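PDB 5VH2: cadherin-23 from Mus musculus, which probably mediates calcium-dependent adhesion as a long chain of cadherin repeats, and takes part in the mechanotransduction on which hearing depends. Local coordinates for residues A[16-21]-A[99-104]. The protein carries 1 engineered substitution. Residues are numbered along the deposited sequence; the frame is centred on the assembly and turned at random.
With CA (calcium ion), chain F; CA (calcium ion), chain G.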
loop_
_atom_site.group_PDB
_atom_site.type_symbol
_atom_site.label_atom_id
_atom_site.label_comp_id
_atom_site.label_asym_id
_atom_site.label_seq_id
_atom_site.Cartn_x
_atom_site.Cartn_y
_atom_site.Cartn_z
ATOM N N LEU A 16 -15.026 2.905 8.827
ATOM C CA LEU A 16 -14.138 3.793 8.070
ATOM C C LEU A 16 -12.716 3.696 8.607
ATOM O O LEU A 16 -12.501 3.654 9.826
ATOM C CB LEU A 16 -14.618 5.246 8.150
ATOM C CG LEU A 16 -16.136 5.431 7.953
ATOM C CD1 LEU A 16 -16.616 6.845 8.203
ATOM C CD2 LEU A 16 -16.540 4.928 6.578
ATOM N N GLY A 17 -11.740 3.658 7.708
ATOM C CA GLY A 17 -10.344 3.687 8.114
ATOM C C GLY A 17 -9.839 2.394 8.725
ATOM O O GLY A 17 -9.023 2.407 9.655
ATOM N N LEU A 18 -10.340 1.281 8.212
ATOM C CA LEU A 18 -9.795 -0.024 8.545
ATOM C C LEU A 18 -8.393 -0.102 7.962
ATOM O O LEU A 18 -8.194 0.112 6.770
ATOM C CB LEU A 18 -10.660 -1.130 7.947
ATOM C CG LEU A 18 -10.248 -2.590 8.136
ATOM C CD1 LEU A 18 -10.342 -2.971 9.592
ATOM C CD2 LEU A 18 -11.141 -3.522 7.352
ATOM N N ARG A 19 -7.424 -0.407 8.815
ATOM C CA ARG A 19 -6.027 -0.412 8.404
ATOM C C ARG A 19 -5.833 -1.482 7.321
ATOM O O ARG A 19 -6.171 -2.649 7.553
ATOM C CB ARG A 19 -5.144 -0.724 9.616
ATOM C CG ARG A 19 -5.218 0.307 10.743
ATOM C CD ARG A 19 -4.410 -0.043 11.959
ATOM N NE ARG A 19 -2.979 -0.146 11.676
ATOM C CZ ARG A 19 -2.023 -0.154 12.610
ATOM N NH1 ARG A 19 -2.302 -0.036 13.916
ATOM N NH2 ARG A 19 -0.749 -0.261 12.249
ATOM N N GLU A 20 -5.303 -1.108 6.158
ATOM C CA GLU A 20 -5.162 -2.077 5.048
ATOM C C GLU A 20 -4.244 -3.247 5.398
ATOM O O GLU A 20 -4.441 -4.353 4.885
ATOM C CB GLU A 20 -4.720 -1.413 3.728
ATOM C CG GLU A 20 -3.314 -0.874 3.759
ATOM C CD GLU A 20 -2.731 -0.551 2.395
ATOM O OE1 GLU A 20 -2.923 -1.325 1.418
ATOM O OE2 GLU A 20 -2.028 0.480 2.320
ATOM N N THR A 21 -3.284 -3.012 6.295
ATOM C CA THR A 21 -2.385 -4.084 6.765
ATOM C C THR A 21 -2.947 -4.864 7.952
ATOM O O THR A 21 -2.223 -5.631 8.588
ATOM C CB THR A 21 -0.979 -3.553 7.170
ATOM O OG1 THR A 21 -1.074 -2.663 8.288
ATOM C CG2 THR A 21 -0.295 -2.852 6.004
ATOM N N VAL A 99 -23.109 -2.914 4.362
ATOM C CA VAL A 99 -21.990 -2.591 5.225
ATOM C C VAL A 99 -20.890 -1.944 4.391
ATOM O O VAL A 99 -20.408 -2.537 3.412
ATOM C CB VAL A 99 -21.455 -3.847 5.936
ATOM C CG1 VAL A 99 -20.267 -3.506 6.844
ATOM C CG2 VAL A 99 -22.558 -4.480 6.771
ATOM N N TYR A 100 -20.540 -0.704 4.740
ATOM C CA TYR A 100 -19.582 0.085 3.963
ATOM C C TYR A 100 -18.284 0.049 4.737
ATOM O O TYR A 100 -18.230 0.497 5.906
ATOM C CB TYR A 100 -20.113 1.520 3.794
ATOM C CG TYR A 100 -19.247 2.526 3.027
ATOM C CD1 TYR A 100 -18.862 2.294 1.696
ATOM C CD2 TYR A 100 -18.946 3.774 3.585
ATOM C CE1 TYR A 100 -18.104 3.229 0.990
ATOM C CE2 TYR A 100 -18.198 4.718 2.897
ATOM C CZ TYR A 100 -17.760 4.436 1.590
ATOM O OH TYR A 100 -16.989 5.357 0.872
ATOM N N VAL A 101 -17.260 -0.543 4.109
ATOM C CA VAL A 101 -15.900 -0.538 4.668
ATOM C C VAL A 101 -14.969 0.269 3.762
ATOM O O VAL A 101 -14.878 -0.008 2.578
ATOM C CB VAL A 101 -15.355 -1.971 4.794
ATOM C CG1 VAL A 101 -13.999 -1.970 5.485
ATOM C CG2 VAL A 101 -16.340 -2.843 5.575
ATOM N N THR A 102 -14.315 1.298 4.314
ATOM C CA THR A 102 -13.243 2.009 3.612
ATOM C C THR A 102 -11.914 1.742 4.317
ATOM O O THR A 102 -11.873 1.531 5.534
ATOM C CB THR A 102 -13.465 3.527 3.544
ATOM O OG1 THR A 102 -13.331 4.087 4.841
ATOM C CG2 THR A 102 -14.813 3.874 3.016
ATOM N N LEU A 103 -10.846 1.705 3.525
ATOM C CA LEU A 103 -9.529 1.299 4.005
ATOM C C LEU A 103 -8.614 2.503 4.220
ATOM O O LEU A 103 -8.692 3.505 3.499
ATOM C CB LEU A 103 -8.864 0.376 2.987
ATOM C CG LEU A 103 -9.462 -0.995 2.725
ATOM C CD1 LEU A 103 -8.451 -1.851 1.990
ATOM C CD2 LEU A 103 -9.825 -1.670 4.032
ATOM N N LEU A 104 -7.720 2.374 5.192
ATOM C CA LEU A 104 -6.743 3.404 5.501
ATOM C C LEU A 104 -5.457 3.029 4.767
ATOM O O LEU A 104 -4.886 1.975 5.008
ATOM C CB LEU A 104 -6.534 3.466 7.018
ATOM C CG LEU A 104 -5.311 4.186 7.599
ATOM C CD1 LEU A 104 -5.303 5.637 7.187
ATOM C CD2 LEU A 104 -5.350 4.083 9.113
HETATM CA CA CA F . -0.524 1.586 1.066
HETATM CA CA CA G . -0.787 -1.590 -0.255
#
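Strands 12-19 and 94-104, the first and last strands of one sheet in a cadherin repeat's Greek-key sandwich, run parallel where Leu-18 bridges Leu-103 and Arg-19 bridges Leu-104; strand 94-104 runs on into the calcium-binding linker, and strand 12-19 ends at the loop of Glu-20. Leu-18 N donates to Thr-102 O (3.1 Å), and Leu-104 N returns a bond to Leu-18 O (2.8 Å), reaching it from above the carbonyl plane. Farther on, Glu-20 N makes a weak bond to Leu-104 O. Just before this pairing, Gly-17 leaves the extended conformation with a positive phi of 74°, which favours glycine, and its N joins Leu-18 N at the same Thr-102 O. That bond is weak, as is a second from Gly-17 N to Thr-102 OG1, a hydroxyl set between backbone N and carbonyl carbon (chi1 69°).

From the bridges on, side chains alternate. Leu-18 and Leu-103 lie side by side, their CD2 methyls 4.0 Å apart, and turn inward onto Leu-71; Leu-18 CD2 also packs on Val-101 CG1 at 3.8 Å. On the other face, Leu-104 CD2 rests against the aliphatic CG of Arg-19, whose exposed charged end makes a long, weak ion pair with Glu-106. Before the kink, Leu-16 CD2 meets Tyr-100 CD2 obliquely.

Glu-20 splits its carboxylate between two calcium ions, OE2 holding one at 2.2 Å and OE1 the other at 2.7 Å; OE1 also accepts a hydrogen bond from Tyr-73 N. Asp-108 and Glu-74 likewise serve both ions. The cations would compensate this buried charge, an arrangement consistent with calcium binding being coupled to the sandwich's end.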